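Local coordinates for glideosome-associated protein 50 (Plasmodium falciparum 3D7, PDB 3TGH), which is a component of the glideosome, the motor complex for parasite gliding and host cell invasion, and probably anchors it in the inner membrane complex, at residues D178-I189 against Q319-V327. Numbering follows the deposited sequence. Where two conformers were deposited one is given.
Sequences DLKSQLSVAKKI and QHFAALPNV
Lys-188 lies over one face of the His-320 imidazole, with CB 3.7 Å from the ring centroid and only 8° off the ring normal. CG sits near CE1 of the ring, and the bend at chi2 (-74°) keeps CD and CE alongside that atom. The approach is a CH-pi contact, made by the aliphatic part of the lysine. NE2 of His-320 is hydrogen-bonded to OD1 of Asp-313, and this bond helps to fix the turn of the ring. CG2 of Ile-189 comes to the same ring obliquely and lies 3.8 Å from His-320 CB. The other branch of Ile-189 serves the second aromatic: CD1 stands over the centre of the Phe-321 ring, 3.6 Å from its centroid.

Val-185 fills the middle. Its CB lies 3.8 Å from Leu-324 CD2, and its CG2 reaches Ala-323 CB. With CG1 anti to the backbone N (chi1 172°), both methyls come close to the His-320 carbonyl oxygen. That oxygen accepts a bond from Ala-323 N. A type I turn runs from Phe-321 to Leu-324, with Leu-324 N bonded to Phe-321 O.

Toward Asp-178 the partner is Pro-325. Its CD packs on Ser-181 CB at 3.8 Å, its CG meets Gln-182 CG, and its CB lies beside the Asp-178 carboxylate. A water donates to Asp-178 OD2 and to the backbone O of Asn-326, at 3.0 Å from the latter. OD2 also forms a salt bridge with Lys-174 NZ and a hydrogen bond with Trp-127 NE1, which probably stabilise the buried negative charge.

The packing lays helix 317-321 and the following residues 322-327 along helix 169-189. Ile-155 of strand 148-156 touches Leu-179, Gln-182 and Leu-183. A helix so placed on a sheet is part of the layered alpha/beta fold of calcineurin-like metallophosphoesterases.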
loop_
_atom_site.group_PDB
_atom_site.type_symbol
_atom_site.label_atom_id
_atom_site.label_comp_id
_atom_site.label_asym_id
_atom_site.label_seq_id
_atom_site.Cartn_x
_atom_site.Cartn_y
_atom_site.Cartn_z
ATOM N N ASP A 178 -14.140 -10.559 -3.145
ATOM C CA ASP A 178 -14.027 -9.157 -3.572
ATOM C C ASP A 178 -12.707 -8.909 -4.323
ATOM O O ASP A 178 -12.683 -8.256 -5.360
ATOM C CB ASP A 178 -14.155 -8.215 -2.381
ATOM C CG ASP A 178 -15.582 -8.110 -1.855
ATOM O OD1 ASP A 178 -16.502 -8.698 -2.460
ATOM O OD2 ASP A 178 -15.790 -7.422 -0.829
ATOM N N LEU A 179 -11.609 -9.441 -3.790
ATOM C CA LEU A 179 -10.302 -9.343 -4.441
ATOM C C LEU A 179 -10.352 -9.896 -5.866
ATOM O O LEU A 179 -9.861 -9.262 -6.803
ATOM C CB LEU A 179 -9.240 -10.099 -3.633
ATOM C CG LEU A 179 -7.792 -9.587 -3.588
ATOM C CD1 LEU A 179 -6.806 -10.761 -3.424
ATOM C CD2 LEU A 179 -7.388 -8.688 -4.751
ATOM N N LYS A 180 -10.959 -11.074 -6.026
ATOM C CA LYS A 180 -11.100 -11.686 -7.339
ATOM C C LYS A 180 -11.921 -10.811 -8.287
ATOM O O LYS A 180 -11.570 -10.669 -9.461
ATOM C CB LYS A 180 -11.711 -13.087 -7.232
ATOM C CG LYS A 180 -10.771 -14.110 -6.595
ATOM C CD LYS A 180 -11.471 -15.448 -6.320
ATOM C CE LYS A 180 -10.500 -16.469 -5.736
ATOM N NZ LYS A 180 -11.165 -17.757 -5.348
ATOM N N SER A 181 -12.990 -10.218 -7.765
ATOM C CA SER A 181 -13.835 -9.305 -8.542
ATOM C C SER A 181 -13.062 -8.055 -8.951
ATOM O O SER A 181 -13.097 -7.659 -10.105
ATOM C CB SER A 181 -15.083 -8.919 -7.752
ATOM O OG SER A 181 -15.881 -10.059 -7.492
ATOM N N GLN A 182 -12.345 -7.449 -8.007
ATOM C CA GLN A 182 -11.523 -6.273 -8.307
ATOM C C GLN A 182 -10.491 -6.548 -9.407
ATOM O O GLN A 182 -10.308 -5.744 -10.314
ATOM C CB GLN A 182 -10.806 -5.790 -7.042
ATOM C CG GLN A 182 -11.728 -5.231 -5.975
ATOM C CD GLN A 182 -11.085 -5.169 -4.604
ATOM O OE1 GLN A 182 -10.197 -5.965 -4.286
ATOM N NE2 GLN A 182 -11.550 -4.242 -3.770
ATOM N N LEU A 183 -9.800 -7.684 -9.323
ATOM C CA LEU A 183 -8.772 -8.013 -10.306
ATOM C C LEU A 183 -9.388 -8.309 -11.671
ATOM O O LEU A 183 -8.831 -7.926 -12.704
ATOM C CB LEU A 183 -7.921 -9.196 -9.825
ATOM C CG LEU A 183 -7.006 -8.887 -8.636
ATOM C CD1 LEU A 183 -6.488 -10.206 -8.021
ATOM C CD2 LEU A 183 -5.849 -7.991 -9.025
ATOM N N SER A 184 -10.546 -8.964 -11.671
ATOM C CA SER A 184 -11.283 -9.249 -12.906
ATOM C C SER A 184 -11.670 -7.976 -13.664
ATOM O O SER A 184 -11.613 -7.939 -14.894
ATOM C CB SER A 184 -12.540 -10.060 -12.598
ATOM O OG SER A 184 -13.203 -10.425 -13.793
ATOM N N VAL A 185 -12.061 -6.942 -12.928
ATOM C CA VAL A 185 -12.387 -5.647 -13.528
ATOM C C VAL A 185 -11.115 -4.930 -13.977
ATOM O O VAL A 185 -11.047 -4.429 -15.100
ATOM C CB VAL A 185 -13.195 -4.758 -12.565
ATOM C CG1 VAL A 185 -13.350 -3.338 -13.122
ATOM C CG2 VAL A 185 -14.564 -5.380 -12.295
ATOM N N ALA A 186 -10.101 -4.900 -13.115
ATOM C CA ALA A 186 -8.844 -4.216 -13.420
ATOM C C ALA A 186 -8.218 -4.737 -14.712
ATOM O O ALA A 186 -7.676 -3.956 -15.499
ATOM C CB ALA A 186 -7.856 -4.346 -12.249
ATOM N N LYS A 187 -8.300 -6.052 -14.924
ATOM C CA LYS A 187 -7.840 -6.700 -16.164
ATOM C C LYS A 187 -8.443 -6.095 -17.422
ATOM O O LYS A 187 -7.796 -6.044 -18.471
ATOM C CB LYS A 187 -8.205 -8.193 -16.161
ATOM C CG LYS A 187 -7.281 -9.056 -15.365
ATOM C CD LYS A 187 -7.893 -10.421 -15.075
ATOM C CE LYS A 187 -7.912 -11.307 -16.300
ATOM N NZ LYS A 187 -8.408 -12.671 -15.959
ATOM N N LYS A 188 -9.695 -5.667 -17.318
ATOM C CA LYS A 188 -10.440 -5.164 -18.463
ATOM C C LYS A 188 -10.280 -3.658 -18.686
ATOM O O LYS A 188 -10.463 -3.190 -19.807
ATOM C CB LYS A 188 -11.925 -5.496 -18.291
ATOM C CG LYS A 188 -12.245 -6.988 -18.259
ATOM C CD LYS A 188 -12.148 -7.614 -19.644
ATOM C CE LYS A 188 -13.022 -8.854 -19.766
ATOM N NZ LYS A 188 -13.033 -9.384 -21.160
ATOM N N ILE A 189 -9.953 -2.894 -17.641
ATOM C CA ILE A 189 -9.972 -1.424 -17.763
ATOM C C ILE A 189 -8.730 -0.662 -17.281
ATOM O O ILE A 189 -8.642 0.546 -17.499
ATOM C CB ILE A 189 -11.235 -0.817 -17.088
ATOM C CG1 ILE A 189 -11.184 -0.954 -15.567
ATOM C CG2 ILE A 189 -12.502 -1.469 -17.654
ATOM C CD1 ILE A 189 -12.389 -0.338 -14.867
ATOM N N GLN A 319 -19.473 -0.713 -17.846
ATOM C CA GLN A 319 -20.065 -2.019 -17.579
ATOM C C GLN A 319 -19.170 -2.858 -16.679
ATOM O O GLN A 319 -19.665 -3.646 -15.871
ATOM C CB GLN A 319 -20.366 -2.760 -18.886
ATOM C CG GLN A 319 -21.544 -2.175 -19.683
ATOM C CD GLN A 319 -21.148 -1.116 -20.714
ATOM O OE1 GLN A 319 -20.067 -0.511 -20.642
ATOM N NE2 GLN A 319 -22.045 -0.871 -21.675
ATOM N N HIS A 320 -17.859 -2.686 -16.820
ATOM C CA HIS A 320 -16.898 -3.356 -15.944
ATOM C C HIS A 320 -16.821 -2.707 -14.561
ATOM O O HIS A 320 -16.744 -3.419 -13.564
ATOM C CB HIS A 320 -15.526 -3.432 -16.608
ATOM C CG HIS A 320 -15.530 -4.251 -17.859
ATOM N ND1 HIS A 320 -15.914 -5.574 -17.871
ATOM C CD2 HIS A 320 -15.228 -3.933 -19.139
ATOM C CE1 HIS A 320 -15.843 -6.037 -19.107
ATOM N NE2 HIS A 320 -15.431 -5.062 -19.896
ATOM N N PHE A 321 -16.864 -1.375 -14.490
ATOM C CA PHE A 321 -16.974 -0.691 -13.190
ATOM C C PHE A 321 -18.185 -1.207 -12.407
ATOM O O PHE A 321 -18.146 -1.313 -11.181
ATOM C CB PHE A 321 -17.139 0.824 -13.346
ATOM C CG PHE A 321 -15.858 1.567 -13.555
ATOM C CD1 PHE A 321 -14.992 1.791 -12.494
ATOM C CD2 PHE A 321 -15.533 2.084 -14.807
ATOM C CE1 PHE A 321 -13.813 2.497 -12.682
ATOM C CE2 PHE A 321 -14.351 2.785 -14.999
ATOM C CZ PHE A 321 -13.489 2.986 -13.931
ATOM N N ALA A 322 -19.271 -1.495 -13.127
ATOM C CA ALA A 322 -20.505 -1.982 -12.517
ATOM C C ALA A 322 -20.378 -3.383 -11.910
ATOM O O ALA A 322 -21.253 -3.784 -11.137
ATOM C CB ALA A 322 -21.659 -1.944 -13.530
ATOM N N ALA A 323 -19.311 -4.110 -12.245
ATOM C CA ALA A 323 -19.036 -5.437 -11.676
ATOM C C ALA A 323 -18.148 -5.384 -10.428
ATOM O O ALA A 323 -17.893 -6.418 -9.799
ATOM C CB ALA A 323 -18.387 -6.339 -12.726
ATOM N N LEU A 324 -17.666 -4.197 -10.070
ATOM C CA LEU A 324 -16.854 -4.052 -8.859
ATOM C C LEU A 324 -17.704 -4.317 -7.620
ATOM O O LEU A 324 -18.897 -4.020 -7.608
ATOM C CB LEU A 324 -16.230 -2.657 -8.761
ATOM C CG LEU A 324 -15.040 -2.322 -9.655
ATOM C CD1 LEU A 324 -14.829 -0.803 -9.664
ATOM C CD2 LEU A 324 -13.770 -3.048 -9.212
ATOM N N PRO A 325 -17.093 -4.886 -6.569
ATOM C CA PRO A 325 -17.841 -5.097 -5.339
ATOM C C PRO A 325 -18.092 -3.780 -4.620
ATOM O O PRO A 325 -17.274 -2.859 -4.716
ATOM C CB PRO A 325 -16.912 -5.992 -4.515
ATOM C CG PRO A 325 -15.560 -5.680 -5.011
ATOM C CD PRO A 325 -15.708 -5.379 -6.468
ATOM N N ASN A 326 -19.219 -3.691 -3.920
ATOM C CA ASN A 326 -19.533 -2.501 -3.132
ATOM C C ASN A 326 -18.500 -2.335 -2.025
ATOM O O ASN A 326 -18.055 -3.321 -1.430
ATOM C CB ASN A 326 -20.942 -2.589 -2.535
ATOM C CG ASN A 326 -22.026 -2.526 -3.592
ATOM O OD1 ASN A 326 -21.737 -2.540 -4.787
ATOM N ND2 ASN A 326 -23.279 -2.454 -3.158
ATOM N N VAL A 327 -18.094 -1.098 -1.766
ATOM C CA VAL A 327 -17.165 -0.829 -0.678
ATOM C C VAL A 327 -17.991 -0.473 0.545
ATOM O O VAL A 327 -18.491 0.649 0.669
ATOM C CB VAL A 327 -16.161 0.291 -1.027
ATOM C CG1 VAL A 327 -15.325 0.671 0.201
ATOM C CG2 VAL A 327 -15.253 -0.171 -2.159
HETATM O O HOH W 1 -15.268 -4.486 -1.566
#